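Local coordinates for protein fructose-bisphosphate aldolase (Plasmodium falciparum, PDB 4TR9) that belongs to the class I aldolase family, enzymes built on a TIM barrel, and here holds the hydrazide ligand 38D in a pocket of that barrel, at residues K73-F78 against E332-R337; K128-L133 against W153-V158; W176-Y181 against V194-L199. One frame throughout, in Å; residues are numbered along the deposited sequence.

Contact 1 (K73-F78 against E332-R337); sequences KGLGKF and EVLLQR
L335, on the helix 327-346, has the most surface buried here, followed by L75 in the loop that leads from helix 59-70 into strand 79-84 of the TIM barrel. The L335 branch leaves with CG anti to its own carbonyl carbon (chi1 -75°), which carries both methyls over to the loop. L335 CD2 settles against the backbone around G74 and L75, 3.8 Å from G74 O and 3.9 Å from L75 CA, while L335 CD1 rests 4.0 Å from K73 O. One leucine fork therefore lies along three consecutive loop residues, touching main chain more than side chain.

L75 answers with CG anti to its backbone N (chi1 -173°), and this rotation brings CD1 up to L334 and L335. There L75 CD1 meets L334 CD2 at 3.9 Å and L335 CD2 at 4.1 Å, and the L75 and L334 side chains cross at about a right angle. L334 has the same first torsion, CG anti to N. At the end of the 73-78 segment, F78 CE2 lies 4.0 Å from L335 O, and the side chain also touches A338, E339 and S342.

The backbone of the loop is tied down separately: G74 N and G76 N each hydrogen-bond to the carboxylate of E106. G74 has a positive phi of 103°, where a side chain would jam against the preceding carbonyl. No hydrogen bond joins the two segments, so their fit depends on the shape of the leucine methyls and on dispersion, without the directionality of polar bonds.

Contact 2 (K128-L133 against W153-V158); sequences KSTQGL and WRTVLV. With 38D (N'-[(E)-(2,4-dichlorophenyl)methylidene]-3,4-dihydroxybenzohydrazide), chain K.
Strand 128-130 runs nearly antiparallel to strand 153-157 of the TIM barrel, at 168° and 6.3 Å between axes, yet no direct backbone hydrogen bond joins the two. Waters fill in at one end: water 1 donates to both K128 O and V156 O, and water 2 accepts from K128 N while donating to V156 O. Strand 128-130 pairs instead with strand 118-120, an antiparallel hairpin lying beside the parallel barrel sheet.

T130 makes the direct polar link. T130 OG1 donates to R154 O at 3.1 Å, meeting the carbonyl at 123° from above its plane, and sits 3.3 Å from T155 CG2. T130 CG2 hangs over one face of the W153 indole, 4.0 Å above the plane and toward the rim.

W153, with CG anti to its backbone N (chi1 175°), extends its indole alongside residues 131-133, which follow the strand. Its six-membered end meets G132 at the edge, and L133 CD2 approaches W153 CH2 to 3.6 Å, the two side chains crossing at about a right angle. The Y181 ring stacks with the same indole.

R154 extends from CG to NE into the 38D pocket, where E197 is the partner of NE. V156 CG2 lies 3.3 Å above the R154 guanidinium plane, offset toward the rim of the group, and R154 CD comes within 3.4 Å of 38D O03.

Contact 3 (W176-Y181 against V194-L199); sequences WGLARY and VEPEIL
With CG anti to its carbonyl carbon (chi1 -70°) and chi2 at 160°, L178 reaches from helix 168-187 toward strand 191-198, while V194 turns CG1 anti to its own backbone N. This is the helix and the second strand of a right-handed beta-alpha-beta unit, strand 150-157, helix 168-187, strand 191-198, the repeating element of the TIM barrel. Helix segment 176-181 runs against strand segment 194-198 at 167°, their axes 8.9 Å apart.

L178 does nearly all the work, and its closest contacts run through the two methyls. V194 CG1 sits against the fork, 3.7 Å from both L178 CD1 and L178 CD2, and the two side chains cross obliquely. CD1 continues along the strand to P196 CB, where the leucine and the proline ring cross at about a right angle. L178 CD2 turns instead to the main chain, lying 3.6 Å from E195 N. The same leucine also packs on W153 and T155 of strand 150-157, so from the helix it packs against both strands of the unit.

One turn further along the helix, Y181 approaches V194 with its ring edge, and its hydroxyl makes a weak hydrogen bond to the N of I193, just before the 194-199 segment. All the touching residues are buried.

L178 thus packs against the backbone at E195 while the carboxylate of that residue leads away from the helix to the pocket. There it has K152, R154 and K237 as long, weak ion-pair partners, which would probably favour the charged form, and E195 OE2 makes a weak hydrogen bond to 38D O03. On the helix side, the nearest ring atom of Y181 to V194 N is CE2, at 4.5 Å.

How the contacts relate
Contacts 2 and 3 are neighbours, their centres about 6 Å apart, and they meet along adjacent barrel strands 150-157 and 191-198. R154 NE is 2.7 Å from E197 OE1 in a salt bridge, and L157 N probably hydrogen-bonds to E197 O at 2.8 Å. R154 and E195, one from each contact, both line the 38D pocket, and both contacts touch the second subunit. Contact 1 lies on the opposite side of the chain's centre, about 31 Å and 30 Å centre to centre from contacts 2 and 3, with nearest atoms about 19 Å and 18 Å away. It closes the long loop of chain within which both are nested.

Contact 1 (K73-F78 against E332-R337)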
loop_
_atom_site.group_PDB
_atom_site.type_symbol
_atom_site.label_atom_id
_atom_site.label_comp_id
_atom_site.label_asym_id
_atom_site.label_seq_id
_atom_site.Cartn_x
_atom_site.Cartn_y
_atom_site.Cartn_z
ATOM N N LYS A 73 18.326 41.658 20.219
ATOM C CA LYS A 73 18.576 42.564 19.105
ATOM C C LYS A 73 19.635 42.003 18.161
ATOM O O LYS A 73 20.794 41.836 18.540
ATOM C CB LYS A 73 19.004 43.941 19.624
ATOM C CG LYS A 73 17.910 44.682 20.380
ATOM C CD LYS A 73 18.405 46.015 20.924
ATOM C CE LYS A 73 19.368 45.825 22.087
ATOM N NZ LYS A 73 18.702 45.212 23.270
ATOM N N GLY A 74 19.225 41.707 16.931
ATOM C CA GLY A 74 20.137 41.200 15.923
ATOM C C GLY A 74 20.001 39.709 15.686
ATOM O O GLY A 74 20.804 39.110 14.970
ATOM N N LEU A 75 18.978 39.108 16.286
ATOM C CA LEU A 75 18.747 37.673 16.161
ATOM C C LEU A 75 18.254 37.309 14.763
ATOM O O LEU A 75 18.445 36.185 14.299
ATOM C CB LEU A 75 17.739 37.201 17.212
ATOM C CG LEU A 75 17.511 35.691 17.311
ATOM C CD1 LEU A 75 18.780 34.987 17.767
ATOM C CD2 LEU A 75 16.350 35.376 18.241
ATOM N N GLY A 76 17.625 38.271 14.095
ATOM C CA GLY A 76 17.040 38.042 12.785
ATOM C C GLY A 76 18.051 37.777 11.688
ATOM O O GLY A 76 17.693 37.323 10.601
ATOM N N LYS A 77 19.319 38.061 11.969
ATOM C CA LYS A 77 20.381 37.837 10.997
ATOM C C LYS A 77 20.656 36.347 10.822
ATOM O O LYS A 77 21.080 35.906 9.753
ATOM C CB LYS A 77 21.659 38.565 11.423
ATOM C CG LYS A 77 22.781 38.507 10.397
ATOM C CD LYS A 77 24.001 39.287 10.859
ATOM C CE LYS A 77 25.112 39.234 9.821
ATOM N NZ LYS A 77 26.315 39.998 10.252
ATOM N N PHE A 78 20.399 35.571 11.870
ATOM C CA PHE A 78 20.688 34.140 11.843
ATOM C C PHE A 78 19.429 33.288 11.988
ATOM O O PHE A 78 19.440 32.096 11.682
ATOM C CB PHE A 78 21.683 33.781 12.947
ATOM C CG PHE A 78 22.855 34.715 13.033
ATOM C CD1 PHE A 78 23.797 34.761 12.020
ATOM C CD2 PHE A 78 23.018 35.543 14.130
ATOM C CE1 PHE A 78 24.877 35.619 12.096
ATOM C CE2 PHE A 78 24.096 36.403 14.214
ATOM C CZ PHE A 78 25.026 36.441 13.194
ATOM N N GLU A 332 24.000 37.380 24.229
ATOM C CA GLU A 332 25.196 37.306 23.400
ATOM C C GLU A 332 25.581 35.846 23.175
ATOM O O GLU A 332 26.088 35.483 22.114
ATOM C CB GLU A 332 26.354 38.076 24.039
ATOM C CG GLU A 332 27.626 38.095 23.197
ATOM C CD GLU A 332 28.689 39.025 23.754
ATOM O OE1 GLU A 332 28.349 39.882 24.598
ATOM O OE2 GLU A 332 29.863 38.901 23.348
ATOM N N VAL A 333 25.330 35.014 24.182
ATOM C CA VAL A 333 25.573 33.580 24.071
ATOM C C VAL A 333 24.638 32.982 23.024
ATOM O O VAL A 333 25.019 32.086 22.270
ATOM C CB VAL A 333 25.374 32.862 25.422
ATOM C CG1 VAL A 333 25.631 31.370 25.280
ATOM C CG2 VAL A 333 26.288 33.462 26.478
ATOM N N LEU A 334 23.414 33.498 22.977
ATOM C CA LEU A 334 22.436 33.073 21.983
ATOM C C LEU A 334 22.877 33.461 20.576
ATOM O O LEU A 334 22.706 32.693 19.628
ATOM C CB LEU A 334 21.068 33.684 22.289
ATOM C CG LEU A 334 19.960 33.400 21.273
ATOM C CD1 LEU A 334 19.681 31.907 21.187
ATOM C CD2 LEU A 334 18.695 34.169 21.625
ATOM N N LEU A 335 23.447 34.655 20.449
ATOM C CA LEU A 335 23.866 35.172 19.150
ATOM C C LEU A 335 25.068 34.424 18.585
ATOM O O LEU A 335 25.141 34.182 17.381
ATOM C CB LEU A 335 24.185 36.664 19.251
ATOM C CG LEU A 335 22.979 37.598 19.341
ATOM C CD1 LEU A 335 23.425 39.044 19.495
ATOM C CD2 LEU A 335 22.093 37.436 18.116
ATOM N N GLN A 336 26.010 34.060 19.450
ATOM C CA GLN A 336 27.210 33.367 18.996
ATOM C C GLN A 336 26.890 31.929 18.597
ATOM O O GLN A 336 27.568 31.350 17.750
ATOM C CB GLN A 336 28.300 33.390 20.072
ATOM C CG GLN A 336 28.016 32.529 21.289
ATOM C CD GLN A 336 29.220 32.395 22.200
ATOM O OE1 GLN A 336 30.281 32.958 21.930
ATOM N NE2 GLN A 336 29.062 31.646 23.285
ATOM N N ARG A 337 25.853 31.356 19.202
ATOM C CA ARG A 337 25.409 30.018 18.828
ATOM C C ARG A 337 24.604 30.078 17.537
ATOM O O ARG A 337 24.703 29.191 16.690
ATOM C CB ARG A 337 24.577 29.379 19.943
ATOM C CG ARG A 337 25.348 29.095 21.224
ATOM C CD ARG A 337 26.669 28.399 20.940
ATOM N NE ARG A 337 26.501 27.196 20.131
ATOM C CZ ARG A 337 27.508 26.480 19.641
ATOM N NH1 ARG A 337 27.264 25.402 18.911
ATOM N NH2 ARG A 337 28.761 26.845 19.879
#

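Contact 2 (K128-L133 against W153-V158)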
loop_
_atom_site.group_PDB
_atom_site.type_symbol
_atom_site.label_atom_id
_atom_site.label_comp_id
_atom_site.label_asym_id
_atom_site.label_seq_id
_atom_site.Cartn_x
_atom_site.Cartn_y
_atom_site.Cartn_z
ATOM N N LYS A 128 5.254 4.957 19.703
ATOM C CA LYS A 128 4.417 6.130 19.924
ATOM C C LYS A 128 3.625 6.587 18.703
ATOM O O LYS A 128 4.010 6.344 17.559
ATOM C CB LYS A 128 5.281 7.291 20.423
ATOM C CG LYS A 128 6.128 6.954 21.639
ATOM C CD LYS A 128 5.263 6.510 22.804
ATOM C CE LYS A 128 6.108 6.177 24.023
ATOM N NZ LYS A 128 5.268 5.717 25.163
ATOM N N SER A 129 2.509 7.258 18.974
ATOM C CA SER A 129 1.709 7.920 17.951
ATOM C C SER A 129 1.344 9.320 18.436
ATOM O O SER A 129 1.135 9.529 19.631
ATOM C CB SER A 129 0.450 7.114 17.633
ATOM O OG SER A 129 -0.399 7.817 16.744
ATOM N N THR A 130 1.268 10.277 17.516
ATOM C CA THR A 130 1.030 11.666 17.896
ATOM C C THR A 130 -0.431 12.078 17.710
ATOM O O THR A 130 -1.038 11.801 16.677
ATOM C CB THR A 130 1.923 12.624 17.088
ATOM O OG1 THR A 130 3.162 11.977 16.773
ATOM C CG2 THR A 130 2.209 13.880 17.888
ATOM N N GLN A 131 -0.984 12.743 18.720
ATOM C CA GLN A 131 -2.366 13.206 18.668
ATOM C C GLN A 131 -2.440 14.710 18.421
ATOM O O GLN A 131 -1.504 15.444 18.734
ATOM C CB GLN A 131 -3.097 12.851 19.963
ATOM C CG GLN A 131 -3.275 11.359 20.184
ATOM C CD GLN A 131 -4.091 11.048 21.422
ATOM O OE1 GLN A 131 -4.073 11.800 22.396
ATOM N NE2 GLN A 131 -4.818 9.938 21.387
ATOM N N GLY A 132 -3.553 15.163 17.851
ATOM C CA GLY A 132 -3.743 16.580 17.595
ATOM C C GLY A 132 -4.545 16.904 16.350
ATOM O O GLY A 132 -4.604 18.060 15.928
ATOM N N LEU A 133 -5.167 15.890 15.757
ATOM C CA LEU A 133 -5.947 16.088 14.541
ATOM C C LEU A 133 -7.325 16.674 14.836
ATOM O O LEU A 133 -7.879 17.411 14.020
ATOM C CB LEU A 133 -6.095 14.769 13.780
ATOM C CG LEU A 133 -4.837 14.250 13.082
ATOM C CD1 LEU A 133 -5.110 12.922 12.396
ATOM C CD2 LEU A 133 -4.326 15.276 12.082
ATOM N N TRP A 153 4.815 19.538 14.065
ATOM C CA TRP A 153 4.151 18.312 14.500
ATOM C C TRP A 153 5.193 17.210 14.640
ATOM O O TRP A 153 5.689 16.685 13.643
ATOM C CB TRP A 153 3.058 17.931 13.495
ATOM C CG TRP A 153 2.339 16.617 13.703
ATOM C CD1 TRP A 153 2.872 15.363 13.620
ATOM C CD2 TRP A 153 0.937 16.438 13.950
ATOM N NE1 TRP A 153 1.898 14.417 13.832
ATOM C CE2 TRP A 153 0.701 15.050 14.036
ATOM C CE3 TRP A 153 -0.138 17.316 14.128
ATOM C CZ2 TRP A 153 -0.566 14.520 14.284
ATOM C CZ3 TRP A 153 -1.396 16.788 14.373
ATOM C CH2 TRP A 153 -1.599 15.403 14.448
ATOM N N ARG A 154 5.530 16.868 15.878
ATOM C CA ARG A 154 6.621 15.935 16.144
ATOM C C ARG A 154 6.151 14.495 16.333
ATOM O O ARG A 154 5.306 14.211 17.178
ATOM C CB ARG A 154 7.404 16.382 17.379
ATOM C CG ARG A 154 8.483 15.407 17.823
ATOM C CD ARG A 154 9.287 15.978 18.979
ATOM N NE ARG A 154 10.296 15.045 19.471
ATOM C CZ ARG A 154 10.129 14.247 20.521
ATOM N NH1 ARG A 154 11.102 13.431 20.899
ATOM N NH2 ARG A 154 8.985 14.265 21.194
ATOM N N THR A 155 6.716 13.592 15.538
ATOM C CA THR A 155 6.457 12.166 15.683
ATOM C C THR A 155 7.761 11.452 16.019
ATOM O O THR A 155 8.839 11.906 15.635
ATOM C CB THR A 155 5.843 11.563 14.408
ATOM O OG1 THR A 155 4.952 12.511 13.808
ATOM C CG2 THR A 155 5.076 10.291 14.736
ATOM N N VAL A 156 7.666 10.339 16.738
ATOM C CA VAL A 156 8.856 9.651 17.227
ATOM C C VAL A 156 8.906 8.184 16.808
ATOM O O VAL A 156 7.947 7.438 17.003
ATOM C CB VAL A 156 8.946 9.739 18.765
ATOM C CG1 VAL A 156 10.044 8.831 19.293
ATOM C CG2 VAL A 156 9.179 11.176 19.200
ATOM N N LEU A 157 10.033 7.782 16.227
ATOM C CA LEU A 157 10.278 6.383 15.894
ATOM C C LEU A 157 11.509 5.871 16.635
ATOM O O LEU A 157 12.433 6.631 16.923
ATOM C CB LEU A 157 10.458 6.197 14.385
ATOM C CG LEU A 157 9.295 6.589 13.471
ATOM C CD1 LEU A 157 9.403 8.046 13.037
ATOM C CD2 LEU A 157 9.231 5.667 12.263
ATOM N N VAL A 158 11.517 4.579 16.939
ATOM C CA VAL A 158 12.614 3.973 17.685
ATOM C C VAL A 158 13.316 2.908 16.847
ATOM O O VAL A 158 12.661 2.099 16.193
ATOM C CB VAL A 158 12.113 3.341 19.002
ATOM C CG1 VAL A 158 13.249 2.645 19.737
ATOM C CG2 VAL A 158 11.468 4.397 19.885
HETATM N N12 38D K . 9.132 16.406 24.826
HETATM C C13 38D K . 10.352 15.728 25.163
HETATM C C15 38D K . 9.136 14.791 27.130
HETATM C C17 38D K . 9.692 12.671 28.095
HETATM C C20 38D K . 10.931 13.470 26.205
HETATM C C01 38D K . 10.222 18.514 21.220
HETATM C C02 38D K . 10.647 19.183 20.072
HETATM O O03 38D K . 11.500 18.560 19.136
HETATM C C04 38D K . 10.226 20.485 19.845
HETATM C C05 38D K . 9.389 21.114 20.750
HETATM C C06 38D K . 8.966 20.452 21.889
HETATM O O07 38D K . 10.643 21.187 18.691
HETATM C C08 38D K . 9.376 19.155 22.116
HETATM C C09 38D K . 8.895 18.460 23.394
HETATM O O10 38D K . 8.083 19.017 24.125
HETATM N N11 38D K . 9.438 17.165 23.696
HETATM C C14 38D K . 10.136 14.622 26.192
HETATM C C16 38D K . 8.908 13.813 28.085
HETATM CL CL1 38D K . 9.385 11.458 29.305
HETATM C C19 38D K . 10.701 12.491 27.163
HETATM CL CL2 38D K . 12.205 13.224 25.041
HETATM O O HOH W 1 6.207 5.297 16.295
HETATM O O HOH W 2 8.131 5.108 19.218
HETATM O O HOH W 3 0.558 11.475 14.236
#

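Contact 3 (W176-Y181 against V194-L199)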
loop_
_atom_site.group_PDB
_atom_site.type_symbol
_atom_site.label_atom_id
_atom_site.label_comp_id
_atom_site.label_asym_id
_atom_site.label_seq_id
_atom_site.Cartn_x
_atom_site.Cartn_y
_atom_site.Cartn_z
ATOM N N TRP A 176 1.207 8.581 8.020
ATOM C CA TRP A 176 -0.154 9.036 7.760
ATOM C C TRP A 176 -0.549 10.163 8.708
ATOM O O TRP A 176 -1.288 11.074 8.329
ATOM C CB TRP A 176 -1.146 7.876 7.880
ATOM C CG TRP A 176 -2.501 8.206 7.336
ATOM C CD1 TRP A 176 -3.610 8.558 8.051
ATOM C CD2 TRP A 176 -2.891 8.228 5.957
ATOM N NE1 TRP A 176 -4.667 8.790 7.203
ATOM C CE2 TRP A 176 -4.249 8.595 5.911
ATOM C CE3 TRP A 176 -2.220 7.969 4.757
ATOM C CZ2 TRP A 176 -4.952 8.712 4.714
ATOM C CZ3 TRP A 176 -2.920 8.085 3.569
ATOM C CH2 TRP A 176 -4.270 8.453 3.555
ATOM N N GLY A 177 -0.054 10.095 9.940
ATOM C CA GLY A 177 -0.308 11.134 10.922
ATOM C C GLY A 177 0.280 12.459 10.482
ATOM O O GLY A 177 -0.387 13.493 10.528
ATOM N N LEU A 178 1.538 12.423 10.051
ATOM C CA LEU A 178 2.203 13.602 9.511
ATOM C C LEU A 178 1.506 14.071 8.241
ATOM O O LEU A 178 1.435 15.268 7.964
ATOM C CB LEU A 178 3.675 13.303 9.223
ATOM C CG LEU A 178 4.594 13.092 10.427
ATOM C CD1 LEU A 178 5.851 12.344 10.012
ATOM C CD2 LEU A 178 4.952 14.424 11.061
ATOM N N ALA A 179 0.989 13.114 7.477
ATOM C CA ALA A 179 0.321 13.408 6.216
ATOM C C ALA A 179 -0.953 14.221 6.422
ATOM O O ALA A 179 -1.160 15.240 5.762
ATOM C CB ALA A 179 0.006 12.117 5.476
ATOM N N ARG A 180 -1.805 13.763 7.335
ATOM C CA ARG A 180 -3.056 14.452 7.636
ATOM C C ARG A 180 -2.794 15.854 8.172
ATOM O O ARG A 180 -3.425 16.821 7.745
ATOM C CB ARG A 180 -3.880 13.649 8.645
ATOM C CG ARG A 180 -4.342 12.297 8.135
ATOM C CD ARG A 180 -5.486 12.431 7.143
ATOM N NE ARG A 180 -6.741 12.805 7.792
ATOM C CZ ARG A 180 -7.287 14.016 7.733
ATOM N NH1 ARG A 180 -8.431 14.261 8.356
ATOM N NH2 ARG A 180 -6.690 14.982 7.046
ATOM N N TYR A 181 -1.853 15.951 9.105
ATOM C CA TYR A 181 -1.495 17.220 9.726
ATOM C C TYR A 181 -1.055 18.262 8.704
ATOM O O TYR A 181 -1.465 19.419 8.770
ATOM C CB TYR A 181 -0.386 17.001 10.758
ATOM C CG TYR A 181 0.690 18.067 10.765
ATOM C CD1 TYR A 181 0.502 19.273 11.431
ATOM C CD2 TYR A 181 1.903 17.860 10.116
ATOM C CE1 TYR A 181 1.486 20.245 11.442
ATOM C CE2 TYR A 181 2.890 18.827 10.120
ATOM C CZ TYR A 181 2.677 20.015 10.785
ATOM O OH TYR A 181 3.660 20.977 10.794
ATOM N N VAL A 194 7.140 18.927 8.789
ATOM C CA VAL A 194 6.999 17.492 8.995
ATOM C C VAL A 194 8.196 16.937 9.757
ATOM O O VAL A 194 9.321 16.960 9.261
ATOM C CB VAL A 194 6.849 16.748 7.657
ATOM C CG1 VAL A 194 6.716 15.253 7.892
ATOM C CG2 VAL A 194 5.652 17.285 6.889
ATOM N N GLU A 195 7.948 16.439 10.965
ATOM C CA GLU A 195 9.025 15.943 11.813
ATOM C C GLU A 195 8.854 14.467 12.165
ATOM O O GLU A 195 8.215 14.130 13.161
ATOM C CB GLU A 195 9.116 16.776 13.096
ATOM C CG GLU A 195 10.267 16.387 14.013
ATOM C CD GLU A 195 10.292 17.197 15.294
ATOM O OE1 GLU A 195 9.509 18.165 15.402
ATOM O OE2 GLU A 195 11.092 16.865 16.195
ATOM N N PRO A 196 9.414 13.580 11.330
ATOM C CA PRO A 196 9.486 12.151 11.641
ATOM C C PRO A 196 10.789 11.805 12.357
ATOM O O PRO A 196 11.656 11.151 11.778
ATOM C CB PRO A 196 9.425 11.497 10.261
ATOM C CG PRO A 196 10.110 12.485 9.372
ATOM C CD PRO A 196 9.839 13.859 9.946
ATOM N N GLU A 197 10.924 12.247 13.604
ATOM C CA GLU A 197 12.169 12.061 14.339
ATOM C C GLU A 197 12.434 10.602 14.685
ATOM O O GLU A 197 11.623 9.946 15.338
ATOM C CB GLU A 197 12.170 12.891 15.624
ATOM C CG GLU A 197 13.434 12.709 16.453
ATOM C CD GLU A 197 13.390 13.460 17.768
ATOM O OE1 GLU A 197 12.357 14.101 18.055
ATOM O OE2 GLU A 197 14.389 13.408 18.515
ATOM N N ILE A 198 13.582 10.105 14.237
ATOM C CA ILE A 198 14.049 8.784 14.626
ATOM C C ILE A 198 15.083 8.918 15.738
ATOM O O ILE A 198 16.141 9.517 15.542
ATOM C CB ILE A 198 14.662 8.025 13.439
ATOM C CG1 ILE A 198 13.620 7.828 12.337
ATOM C CG2 ILE A 198 15.209 6.687 13.895
ATOM C CD1 ILE A 198 14.142 7.077 11.137
ATOM N N LEU A 199 14.768 8.365 16.906
ATOM C CA LEU A 199 15.652 8.458 18.064
ATOM C C LEU A 199 16.989 7.765 17.817
ATOM O O LEU A 199 17.044 6.703 17.198
ATOM C CB LEU A 199 14.978 7.856 19.297
ATOM C CG LEU A 199 13.698 8.544 19.770
ATOM C CD1 LEU A 199 13.180 7.897 21.044
ATOM C CD2 LEU A 199 13.939 10.031 19.978
#